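PDB 3GIP: N-acyl-D-glutamate deacylase from Bordetella bronchiseptica, which catalyses the hydrolysis of N-acyl-D-glutamate to D-glutamate and a carboxylate, as a zinc-binding member of the amidohydrolase superfamily. Local coordinates for residues C251-W257 and A345-E350; A278-Y282 and I354-P358; W378-T382 and L447-I452; G67-L71 and G96-A100. All blocks are in the same frame, centred on the assembly; numbering follows the deposited sequence.

Contact 1 (C251-W257 and A345-E350); sequences CMMPQNW and AMDEDE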
loop_
_atom_site.group_PDB
_atom_site.type_symbol
_atom_site.label_atom_id
_atom_site.label_comp_id
_atom_site.label_asym_id
_atom_site.label_seq_id
_atom_site.Cartn_x
_atom_site.Cartn_y
_atom_site.Cartn_z
ATOM N N CYS A 251 1.722 15.582 6.480
ATOM C CA CYS A 251 2.210 16.956 6.456
ATOM C C CYS A 251 3.614 16.913 7.056
ATOM O O CYS A 251 3.785 16.675 8.255
ATOM C CB CYS A 251 1.300 17.867 7.281
ATOM S SG CYS A 251 -0.358 18.030 6.585
ATOM N N MET A 252 4.618 17.126 6.212
ATOM C CA MET A 252 6.012 17.077 6.638
ATOM C C MET A 252 6.591 18.427 7.045
ATOM O O MET A 252 6.298 19.450 6.424
ATOM C CB MET A 252 6.865 16.470 5.523
ATOM C CG MET A 252 6.466 15.043 5.158
ATOM S SD MET A 252 7.515 14.362 3.851
ATOM C CE MET A 252 9.015 14.011 4.793
ATOM N N MET A 253 7.425 18.391 8.082
ATOM C CA MET A 253 8.096 19.559 8.659
ATOM C C MET A 253 7.167 20.357 9.575
ATOM O O MET A 253 6.011 20.615 9.243
ATOM C CB MET A 253 8.687 20.440 7.555
ATOM C CG MET A 253 9.729 19.704 6.714
ATOM S SD MET A 253 10.594 20.752 5.532
ATOM C CE MET A 253 11.889 21.360 6.535
ATOM N N PRO A 254 7.673 20.759 10.751
ATOM C CA PRO A 254 6.932 21.518 11.763
ATOM C C PRO A 254 6.073 22.683 11.291
ATOM O O PRO A 254 4.969 22.873 11.792
ATOM C CB PRO A 254 8.028 21.964 12.727
ATOM C CG PRO A 254 8.998 20.837 12.659
ATOM C CD PRO A 254 9.074 20.572 11.172
ATOM N N GLN A 255 6.569 23.464 10.339
ATOM C CA GLN A 255 5.808 24.610 9.856
ATOM C C GLN A 255 4.527 24.191 9.142
ATOM O O GLN A 255 3.623 25.002 8.953
ATOM C CB GLN A 255 6.657 25.474 8.910
ATOM C CG GLN A 255 7.027 24.799 7.599
ATOM C CD GLN A 255 8.358 24.081 7.659
ATOM O OE1 GLN A 255 8.801 23.654 8.725
ATOM N NE2 GLN A 255 9.002 23.934 6.504
ATOM N N ASN A 256 4.447 22.921 8.762
ATOM C CA ASN A 256 3.280 22.414 8.051
ATOM C C ASN A 256 2.375 21.528 8.897
ATOM O O ASN A 256 1.324 21.091 8.437
ATOM C CB ASN A 256 3.735 21.651 6.809
ATOM C CG ASN A 256 4.557 22.515 5.879
ATOM O OD1 ASN A 256 5.676 22.159 5.500
ATOM N ND2 ASN A 256 4.008 23.662 5.513
ATOM N N TRP A 257 2.775 21.260 10.134
ATOM C CA TRP A 257 1.949 20.422 10.988
ATOM C C TRP A 257 0.591 21.070 11.225
ATOM O O TRP A 257 0.503 22.252 11.573
ATOM C CB TRP A 257 2.650 20.168 12.320
ATOM C CG TRP A 257 3.869 19.305 12.194
ATOM C CD1 TRP A 257 4.324 18.673 11.065
ATOM C CD2 TRP A 257 4.773 18.958 13.242
ATOM N NE1 TRP A 257 5.460 17.951 11.355
ATOM C CE2 TRP A 257 5.756 18.109 12.684
ATOM C CE3 TRP A 257 4.849 19.279 14.605
ATOM C CZ2 TRP A 257 6.806 17.578 13.445
ATOM C CZ3 TRP A 257 5.891 18.750 15.358
ATOM C CH2 TRP A 257 6.855 17.908 14.774
ATOM N N ALA A 345 9.724 13.573 10.086
ATOM C CA ALA A 345 9.204 14.923 9.916
ATOM C C ALA A 345 7.723 15.178 10.142
ATOM O O ALA A 345 7.240 16.261 9.820
ATOM C CB ALA A 345 9.589 15.424 8.522
ATOM N N MET A 346 6.996 14.209 10.687
ATOM C CA MET A 346 5.570 14.412 10.913
ATOM C C MET A 346 5.190 14.431 12.389
ATOM O O MET A 346 5.978 14.050 13.252
ATOM C CB MET A 346 4.756 13.329 10.193
ATOM C CG MET A 346 4.874 13.349 8.666
ATOM S SD MET A 346 6.122 12.218 8.004
ATOM C CE MET A 346 5.209 10.673 8.019
ATOM N N ASP A 347 3.970 14.888 12.655
ATOM C CA ASP A 347 3.422 14.966 14.008
ATOM C C ASP A 347 2.489 13.773 14.186
ATOM O O ASP A 347 1.468 13.667 13.503
ATOM C CB ASP A 347 2.649 16.279 14.170
ATOM C CG ASP A 347 1.965 16.406 15.524
ATOM O OD1 ASP A 347 2.131 15.511 16.383
ATOM O OD2 ASP A 347 1.257 17.414 15.727
ATOM N N GLU A 348 2.843 12.869 15.095
ATOM C CA GLU A 348 2.032 11.679 15.330
ATOM C C GLU A 348 0.569 12.002 15.621
ATOM O O GLU A 348 -0.321 11.254 15.228
ATOM C CB GLU A 348 2.600 10.856 16.488
ATOM C CG GLU A 348 1.937 9.492 16.639
ATOM C CD GLU A 348 2.350 8.768 17.907
ATOM O OE1 GLU A 348 3.539 8.849 18.281
ATOM O OE2 GLU A 348 1.488 8.106 18.524
ATOM N N ASP A 349 0.305 13.105 16.314
ATOM C CA ASP A 349 -1.085 13.442 16.608
ATOM C C ASP A 349 -1.844 13.728 15.321
ATOM O O ASP A 349 -3.040 13.455 15.228
ATOM C CB ASP A 349 -1.183 14.654 17.543
ATOM C CG ASP A 349 -0.712 14.346 18.949
ATOM O OD1 ASP A 349 -0.832 13.179 19.381
ATOM O OD2 ASP A 349 -0.238 15.280 19.630
ATOM N N GLU A 350 -1.151 14.284 14.330
ATOM C CA GLU A 350 -1.779 14.584 13.051
ATOM C C GLU A 350 -1.992 13.299 12.253
ATOM O O GLU A 350 -3.019 13.141 11.593
ATOM C CB GLU A 350 -0.925 15.566 12.245
ATOM C CG GLU A 350 -1.505 15.893 10.875
ATOM C CD GLU A 350 -1.089 17.261 10.386
ATOM O OE1 GLU A 350 0.114 17.578 10.471
ATOM O OE2 GLU A 350 -1.964 18.018 9.916
HETATM O O HOH W 1 2.244 15.905 10.501
#
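Met253 and Trp257 take hold of one carbonyl, that of Ala345, in a polar loop-to-turn junction where the loop after strand 243-246 meets the residues leading into helix 348-356. Ala345 O receives Met253 N at 2.8 Å and Trp257 NE1 at 2.9 Å. The indole bond is nearly straight (166° at the hydrogen), and the oxygen lies in the ring plane, at the edge that carries the N-H. That placement turns the flat sides of the indole to other neighbours. Asp347 CB rests over one face, 3.8 Å from the centroid of the five-membered ring in a CH-pi contact, while Pro254 CA, from the same loop as the indole, sits over the opposite face. Asp347 also begins the helix. With CG anti to its backbone N (chi1 176°), its OD1 accepts Asp349 N as an N-cap, met from well above the carboxylate plane. A water bridges the segments: it donates to Cys251 O and, at 2.7 Å, to Glu350 OE1, and accepts from Asp347 N at 2.9 Å. Glu350 OE1 also accepts from Gly258 N, and OE2 pairs with Ser260 OG, so both carboxylate oxygens are anchored. Beside these bonds Met252 and Met346 run past each other at a slant, Met252 CG lying 4.0 Å from Met346 SD. The chemistry implies a junction fixed by direction as much as by bulk: the doubly held carbonyl and the three-bonded water give partners to polar groups of the buried Cys251, Ala345 and Glu350, and the in-plane N-H bond, with a carbon over each face, would restrict how the indole can turn.

Contact 2 (A278-Y282 and I354-P358); sequences ALDIY and IFQHP. With FMT (formic acid), chain D.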
loop_
_atom_site.group_PDB
_atom_site.type_symbol
_atom_site.label_atom_id
_atom_site.label_comp_id
_atom_site.label_asym_id
_atom_site.label_seq_id
_atom_site.Cartn_x
_atom_site.Cartn_y
_atom_site.Cartn_z
ATOM N N ALA A 278 -10.694 8.980 -1.531
ATOM C CA ALA A 278 -10.293 8.270 -0.327
ATOM C C ALA A 278 -8.818 8.560 -0.096
ATOM O O ALA A 278 -8.193 9.288 -0.865
ATOM C CB ALA A 278 -10.529 6.769 -0.485
ATOM N N LEU A 279 -8.263 8.004 0.973
ATOM C CA LEU A 279 -6.858 8.218 1.280
ATOM C C LEU A 279 -6.359 7.082 2.150
ATOM O O LEU A 279 -7.125 6.199 2.536
ATOM C CB LEU A 279 -6.666 9.549 2.023
ATOM C CG LEU A 279 -7.364 9.695 3.385
ATOM C CD1 LEU A 279 -6.618 10.725 4.222
ATOM C CD2 LEU A 279 -8.816 10.112 3.216
ATOM N N ASP A 280 -5.066 7.095 2.444
ATOM C CA ASP A 280 -4.501 6.074 3.307
ATOM C C ASP A 280 -3.277 6.605 4.030
ATOM O O ASP A 280 -2.673 7.600 3.615
ATOM C CB ASP A 280 -4.169 4.792 2.512
ATOM C CG ASP A 280 -3.270 5.044 1.308
ATOM O OD1 ASP A 280 -2.060 5.298 1.489
ATOM O OD2 ASP A 280 -3.781 4.983 0.167
ATOM N N ILE A 281 -2.942 5.956 5.138
ATOM C CA ILE A 281 -1.776 6.324 5.929
ATOM C C ILE A 281 -1.130 5.078 6.516
ATOM O O ILE A 281 -1.715 3.992 6.504
ATOM C CB ILE A 281 -2.146 7.237 7.149
ATOM C CG1 ILE A 281 -3.121 6.516 8.092
ATOM C CG2 ILE A 281 -2.736 8.544 6.678
ATOM C CD1 ILE A 281 -2.461 5.669 9.188
ATOM N N TYR A 282 0.098 5.246 6.996
ATOM C CA TYR A 282 0.792 4.196 7.724
ATOM C C TYR A 282 0.913 4.888 9.085
ATOM O O TYR A 282 1.067 6.108 9.155
ATOM C CB TYR A 282 2.156 3.833 7.107
ATOM C CG TYR A 282 3.007 4.983 6.639
ATOM C CD1 TYR A 282 3.734 5.757 7.544
ATOM C CD2 TYR A 282 3.103 5.290 5.283
ATOM C CE1 TYR A 282 4.534 6.808 7.110
ATOM C CE2 TYR A 282 3.895 6.336 4.837
ATOM C CZ TYR A 282 4.609 7.093 5.755
ATOM O OH TYR A 282 5.393 8.130 5.315
ATOM N N ILE A 354 -5.615 12.143 10.784
ATOM C CA ILE A 354 -5.837 11.814 9.383
ATOM C C ILE A 354 -6.445 10.418 9.293
ATOM O O ILE A 354 -7.383 10.194 8.527
ATOM C CB ILE A 354 -4.516 11.868 8.586
ATOM C CG1 ILE A 354 -4.013 13.313 8.547
ATOM C CG2 ILE A 354 -4.733 11.341 7.164
ATOM C CD1 ILE A 354 -2.631 13.471 7.947
ATOM N N PHE A 355 -5.926 9.488 10.090
ATOM C CA PHE A 355 -6.450 8.130 10.083
ATOM C C PHE A 355 -7.926 8.113 10.474
ATOM O O PHE A 355 -8.694 7.287 9.988
ATOM C CB PHE A 355 -5.664 7.229 11.040
ATOM C CG PHE A 355 -6.226 5.840 11.151
ATOM C CD1 PHE A 355 -6.379 5.050 10.014
ATOM C CD2 PHE A 355 -6.645 5.335 12.378
ATOM C CE1 PHE A 355 -6.946 3.778 10.097
ATOM C CE2 PHE A 355 -7.212 4.063 12.470
ATOM C CZ PHE A 355 -7.363 3.287 11.328
ATOM N N GLN A 356 -8.324 9.027 11.352
ATOM C CA GLN A 356 -9.712 9.080 11.785
ATOM C C GLN A 356 -10.674 9.517 10.686
ATOM O O GLN A 356 -11.880 9.310 10.802
ATOM C CB GLN A 356 -9.853 10.003 12.996
ATOM C CG GLN A 356 -9.270 9.409 14.260
ATOM C CD GLN A 356 -9.436 10.318 15.459
ATOM O OE1 GLN A 356 -8.985 11.461 15.448
ATOM N NE2 GLN A 356 -10.086 9.811 16.502
ATOM N N HIS A 357 -10.155 10.120 9.620
ATOM C CA HIS A 357 -11.035 10.550 8.541
ATOM C C HIS A 357 -11.806 9.330 8.038
ATOM O O HIS A 357 -11.229 8.261 7.847
ATOM C CB HIS A 357 -10.232 11.181 7.403
ATOM C CG HIS A 357 -11.087 11.760 6.322
ATOM N ND1 HIS A 357 -11.734 10.979 5.386
ATOM C CD2 HIS A 357 -11.467 13.036 6.073
ATOM C CE1 HIS A 357 -12.475 11.747 4.611
ATOM N NE2 HIS A 357 -12.333 13.001 5.007
ATOM N N PRO A 358 -13.123 9.480 7.816
ATOM C CA PRO A 358 -13.987 8.391 7.347
ATOM C C PRO A 358 -13.532 7.614 6.114
ATOM O O PRO A 358 -13.888 6.445 5.952
ATOM C CB PRO A 358 -15.329 9.089 7.117
ATOM C CG PRO A 358 -15.320 10.183 8.141
ATOM C CD PRO A 358 -13.907 10.714 8.014
HETATM C C FMT D . 6.498 8.042 2.148
HETATM O O1 FMT D . 7.265 7.286 2.692
HETATM O O2 FMT D . 5.387 8.429 2.782
#
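Leu279 opens the contact from strand 277-281, sending its two methyl branches to different residues at and just beyond the end of helix 348-356. CD1 meets Ile354 CG2 at 3.5 Å, and CD2 approaches His357 ND1 at 3.7 Å, the leucine and histidine side chains crossing at about a right angle. The imidazole is held at both nitrogens, by Asp268 through NE2 and by Cys359 N through ND1, so the leucine methyl meets a ring whose rotation is already set. Asp280 follows with its side chain on the other side of the strand, where OD1 accepts the backbone N of the zinc ligand His248. Ile281 returns to the helix. Its CG1 stands between the backbone N and the carbonyl carbon (chi1 60°), which lays that branch against Phe355 while CG2 is delivered to Ile354. The CG2 atoms of Ile281 and Ile354 are 3.5 Å apart, tighter than ordinary van der Waals contact, and Ile281 CG1 lies 4.0 Å from Phe355 CB. One methyl, Ile354 CG2, thus touches both Leu279 and Ile281. Tyr282, just past the strand, turns from the helix, and its OH donates at 2.6 Å, in the plane of the phenol, to O2 of a formate, probably from the crystallisation liquor, that may mark a pocket. Lys250, Arg376 and Ser288 hold the same formate. As in other TIM barrels, helix 348-356 links parallel neighbours 277-281 and 360-362, here after a long insertion, with helix 260-272 beside Leu279 and His357, and helix 376-391 packed on Phe355.

Contact 3 (W378-T382 and L447-I452); sequences WGSFT and LASVGI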
loop_
_atom_site.group_PDB
_atom_site.type_symbol
_atom_site.label_atom_id
_atom_site.label_comp_id
_atom_site.label_asym_id
_atom_site.label_seq_id
_atom_site.Cartn_x
_atom_site.Cartn_y
_atom_site.Cartn_z
ATOM N N TRP A 378 6.881 -4.199 8.257
ATOM C CA TRP A 378 6.432 -5.340 9.051
ATOM C C TRP A 378 5.378 -5.066 10.116
ATOM O O TRP A 378 4.762 -6.004 10.617
ATOM C CB TRP A 378 7.623 -5.996 9.758
ATOM C CG TRP A 378 8.495 -6.837 8.887
ATOM C CD1 TRP A 378 9.446 -6.405 8.009
ATOM C CD2 TRP A 378 8.497 -8.267 8.813
ATOM N NE1 TRP A 378 10.044 -7.480 7.393
ATOM C CE2 TRP A 378 9.479 -8.634 7.868
ATOM C CE3 TRP A 378 7.763 -9.275 9.454
ATOM C CZ2 TRP A 378 9.746 -9.970 7.545
ATOM C CZ3 TRP A 378 8.029 -10.603 9.135
ATOM C CH2 TRP A 378 9.015 -10.936 8.187
ATOM N N GLY A 379 5.151 -3.807 10.472
ATOM C CA GLY A 379 4.193 -3.572 11.540
ATOM C C GLY A 379 3.045 -2.604 11.372
ATOM O O GLY A 379 2.361 -2.311 12.349
ATOM N N SER A 380 2.798 -2.128 10.159
ATOM C CA SER A 380 1.722 -1.168 9.940
ATOM C C SER A 380 0.330 -1.556 10.440
ATOM O O SER A 380 -0.266 -0.841 11.249
ATOM C CB SER A 380 1.626 -0.811 8.453
ATOM O OG SER A 380 2.756 -0.067 8.032
ATOM N N PHE A 381 -0.199 -2.682 9.972
ATOM C CA PHE A 381 -1.549 -3.067 10.373
ATOM C C PHE A 381 -1.722 -3.407 11.845
ATOM O O PHE A 381 -2.714 -3.021 12.468
ATOM C CB PHE A 381 -2.047 -4.202 9.471
ATOM C CG PHE A 381 -2.457 -3.729 8.105
ATOM C CD1 PHE A 381 -3.798 -3.523 7.799
ATOM C CD2 PHE A 381 -1.494 -3.405 7.153
ATOM C CE1 PHE A 381 -4.177 -2.995 6.565
ATOM C CE2 PHE A 381 -1.857 -2.877 5.918
ATOM C CZ PHE A 381 -3.203 -2.671 5.623
ATOM N N THR A 382 -0.750 -4.103 12.413
ATOM C CA THR A 382 -0.830 -4.465 13.816
ATOM C C THR A 382 -0.548 -3.255 14.712
ATOM O O THR A 382 -0.992 -3.212 15.861
ATOM C CB THR A 382 0.137 -5.611 14.113
ATOM O OG1 THR A 382 1.410 -5.310 13.530
ATOM C CG2 THR A 382 -0.396 -6.914 13.512
ATOM N N LEU A 447 11.163 -7.283 12.868
ATOM C CA LEU A 447 10.569 -8.124 13.903
ATOM C C LEU A 447 9.094 -8.351 13.577
ATOM O O LEU A 447 8.378 -7.413 13.229
ATOM C CB LEU A 447 10.707 -7.465 15.277
ATOM C CG LEU A 447 12.138 -7.306 15.799
ATOM C CD1 LEU A 447 12.121 -6.622 17.163
ATOM C CD2 LEU A 447 12.800 -8.680 15.893
ATOM N N ALA A 448 8.650 -9.599 13.694
ATOM C CA ALA A 448 7.268 -9.950 13.390
ATOM C C ALA A 448 6.281 -9.551 14.479
ATOM O O ALA A 448 6.614 -9.511 15.664
ATOM C CB ALA A 448 7.160 -11.447 13.120
ATOM N N SER A 449 5.053 -9.268 14.060
ATOM C CA SER A 449 3.996 -8.876 14.980
ATOM C C SER A 449 3.633 -10.016 15.913
ATOM O O SER A 449 3.993 -11.172 15.684
ATOM C CB SER A 449 2.733 -8.483 14.206
ATOM O OG SER A 449 2.995 -7.499 13.229
ATOM N N VAL A 450 2.909 -9.676 16.971
ATOM C CA VAL A 450 2.424 -10.666 17.921
ATOM C C VAL A 450 0.905 -10.537 17.917
ATOM O O VAL A 450 0.368 -9.503 17.515
ATOM C CB VAL A 450 2.956 -10.416 19.354
ATOM C CG1 VAL A 450 4.464 -10.611 19.389
ATOM C CG2 VAL A 450 2.584 -9.017 19.819
ATOM N N GLY A 451 0.207 -11.588 18.329
ATOM C CA GLY A 451 -1.241 -11.510 18.370
ATOM C C GLY A 451 -1.970 -12.008 17.138
ATOM O O GLY A 451 -3.198 -12.079 17.142
ATOM N N ILE A 452 -1.235 -12.321 16.077
ATOM C CA ILE A 452 -1.855 -12.851 14.866
ATOM C C ILE A 452 -1.798 -14.369 15.014
ATOM O O ILE A 452 -0.717 -14.956 15.033
ATOM C CB ILE A 452 -1.086 -12.426 13.598
ATOM C CG1 ILE A 452 -1.120 -10.902 13.455
ATOM C CG2 ILE A 452 -1.708 -13.081 12.365
ATOM C CD1 ILE A 452 -2.518 -10.321 13.293
HETATM O O HOH W 2 6.010 -6.113 13.570
HETATM O O HOH W 3 4.527 -8.629 11.244
#
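Thr382 and Ser449 make the tight end of this contact, where helix 376-391 meets the irregular segment that leads into strand 452-457. Their hydroxyls hydrogen-bond, Thr382 OG1 to Ser449 OG at 2.7 Å, and either could be the donor. The threonine brings more than its oxygen. At chi1 47° its hydroxyl sits over the main chain, which points CG2 at the same partner, 3.6 Å from Ser449 CB. The methyl continues alongside Ile452, whose CD1 is 4.0 Å away, so a small apolar patch backs the hydroxyl pair. Toward Trp378 the fit is looser and wetter. The six-membered part of the indole passes Ala448 at a distance, with CZ3 4.2 Å from Ala448 CB, and the alanine is exposed while the tryptophan is partly so. Here the backbones are linked through water. One molecule donates to Trp378 O at 2.7 Å and accepts from Ser449 N at 2.9 Å; a second donates to Leu447 O at 2.7 Å and only weakly to the same Trp378 carbonyl. That carbonyl is therefore addressed by two waters, one firmly and one loosely. The join ties a helix of the barrel to the chain that runs on to strand 452-457, which is paired with strands 428-431 and 460-463. Its chemistry implies a graded seam: a short hydroxyl pair backed by methyls fixes one end, whereas bridging waters at the other meet the polar backbone and probably tolerate a less exact fit.

Contact 4 (G67-L71 and G96-A100); sequences GHDDL and GVSAA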
loop_
_atom_site.group_PDB
_atom_site.type_symbol
_atom_site.label_atom_id
_atom_site.label_comp_id
_atom_site.label_asym_id
_atom_site.label_seq_id
_atom_site.Cartn_x
_atom_site.Cartn_y
_atom_site.Cartn_z
ATOM N N GLY A 67 1.165 -0.899 -1.417
ATOM C CA GLY A 67 2.343 -1.735 -1.438
ATOM C C GLY A 67 3.261 -1.382 -2.591
ATOM O O GLY A 67 2.847 -0.741 -3.557
ATOM N N HIS A 68 4.524 -1.773 -2.459
ATOM C CA HIS A 68 5.532 -1.565 -3.498
ATOM C C HIS A 68 6.171 -2.926 -3.737
ATOM O O HIS A 68 7.321 -3.021 -4.163
ATOM C CB HIS A 68 6.612 -0.583 -3.036
ATOM C CG HIS A 68 6.191 0.851 -3.088
ATOM N ND1 HIS A 68 5.808 1.476 -4.256
ATOM C CD2 HIS A 68 6.108 1.789 -2.115
ATOM C CE1 HIS A 68 5.509 2.738 -3.999
ATOM N NE2 HIS A 68 5.683 2.953 -2.708
ATOM N N ASP A 69 5.408 -3.977 -3.459
ATOM C CA ASP A 69 5.888 -5.351 -3.585
ATOM C C ASP A 69 5.779 -5.923 -4.999
ATOM O O ASP A 69 5.866 -7.135 -5.189
ATOM C CB ASP A 69 5.102 -6.232 -2.616
ATOM C CG ASP A 69 4.870 -5.551 -1.280
ATOM O OD1 ASP A 69 5.738 -5.666 -0.387
ATOM O OD2 ASP A 69 3.824 -4.881 -1.136
ATOM N N ASP A 70 5.616 -5.039 -5.977
ATOM C CA ASP A 70 5.472 -5.422 -7.381
ATOM C C ASP A 70 6.313 -6.607 -7.843
ATOM O O ASP A 70 5.793 -7.553 -8.440
ATOM C CB ASP A 70 5.810 -4.236 -8.285
ATOM C CG ASP A 70 4.902 -3.054 -8.059
ATOM O OD1 ASP A 70 4.186 -2.673 -9.010
ATOM O OD2 ASP A 70 4.908 -2.509 -6.934
ATOM N N LEU A 71 7.611 -6.545 -7.571
ATOM C CA LEU A 71 8.530 -7.590 -8.015
ATOM C C LEU A 71 8.904 -8.630 -6.968
ATOM O O LEU A 71 9.717 -9.512 -7.237
ATOM C CB LEU A 71 9.811 -6.942 -8.539
ATOM C CG LEU A 71 9.632 -5.726 -9.448
ATOM C CD1 LEU A 71 10.991 -5.098 -9.715
ATOM C CD2 LEU A 71 8.943 -6.130 -10.741
ATOM N N GLY A 96 3.488 6.039 -8.878
ATOM C CA GLY A 96 3.994 6.182 -10.233
ATOM C C GLY A 96 4.897 5.081 -10.748
ATOM O O GLY A 96 5.218 5.068 -11.934
ATOM N N VAL A 97 5.305 4.154 -9.885
ATOM C CA VAL A 97 6.189 3.074 -10.316
ATOM C C VAL A 97 5.552 1.701 -10.169
ATOM O O VAL A 97 5.025 1.349 -9.110
ATOM C CB VAL A 97 7.533 3.113 -9.555
ATOM C CG1 VAL A 97 8.318 4.345 -9.976
ATOM C CG2 VAL A 97 7.290 3.118 -8.047
ATOM N N SER A 98 5.616 0.919 -11.243
ATOM C CA SER A 98 5.007 -0.405 -11.261
ATOM C C SER A 98 5.859 -1.451 -11.974
ATOM O O SER A 98 6.872 -1.127 -12.589
ATOM C CB SER A 98 3.647 -0.315 -11.952
ATOM O OG SER A 98 3.786 0.248 -13.253
ATOM N N ALA A 99 5.421 -2.704 -11.890
ATOM C CA ALA A 99 6.124 -3.816 -12.522
ATOM C C ALA A 99 6.144 -3.674 -14.040
ATOM O O ALA A 99 7.074 -4.137 -14.697
ATOM C CB ALA A 99 5.464 -5.134 -12.139
ATOM N N ALA A 100 5.117 -3.034 -14.587
ATOM C CA ALA A 100 5.004 -2.845 -16.030
ATOM C C ALA A 100 4.224 -1.567 -16.335
ATOM O O ALA A 100 3.489 -1.069 -15.488
ATOM C CB ALA A 100 4.298 -4.053 -16.651
HETATM O O HOH W 4 4.920 0.210 -6.545
#
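Asp70 and Ala99 bury more of themselves than any other pair of residues here, and the contact is built on them, with Val97 next. Asp70 belongs to the loop after barrel strand 57-64 and Ala99 to the loop after strand 87-92. The aspartate reaches across with OD1, which takes a weak hydrogen bond from Ala99 N: the distance is 3.1 Å, but the angle at the hydrogen is a bent 128°. The same oxygen lies 3.3 Å from Ser98 CA, against the backbone of the opposing loop. Asp70 CG is anti to the carbonyl carbon (chi1 -61°), which directs the carboxylate to this loop. Ala99 answers with its methyl, 4.0 Å from Asp70 CB and 3.9 Å from Leu71 CD2, so an apolar step lies beside the polar one. Val97 adds a methyl, CG2, lying obliquely to the His68 imidazole, and a carbonyl close to a water. That water lies within 2.8 Å of Val97 O, Asp70 OD2 and His68 ND1, between the two loops. Ser98 meanwhile folds back on its own loop, its OG donating to Ala100 O at 2.6 Å. Loops at the C-terminal ends of the barrel strands carry the active site in this superfamily: His66 and His68 fit its HxH pattern, though neither is among the zinc ligands seen here, and the zinc ligand Cys95 directly precedes Gly96. The chemistry is consistent with the water and Asp70 helping to position the ND1 side of His68, whose side chain is about 5 Å from the zinc, relative to the loop that carries Cys95.

Overall arrangement
Contacts 1 and 2 share helix 348-356, the first at its start and the second at its end; their centres are 15 Å apart, and they touch where Met346 CE lies 3.7 Å from Tyr282 OH. Tyr282 also joins contact 2 to contact 3, its CB packing 4.1 Å from Ser380 OG. Contact 4 touches none of the others, its nearest atoms staying about 8 Å from contacts 2 and 3. As for the metal, the side chain of His68 in contact 4 is about 5 Å from zinc, against about 10 Å for Met252 and 12 Å for Ile281. Two different formates, near Met252 and Tyr282, lie beside contacts 1 and 2.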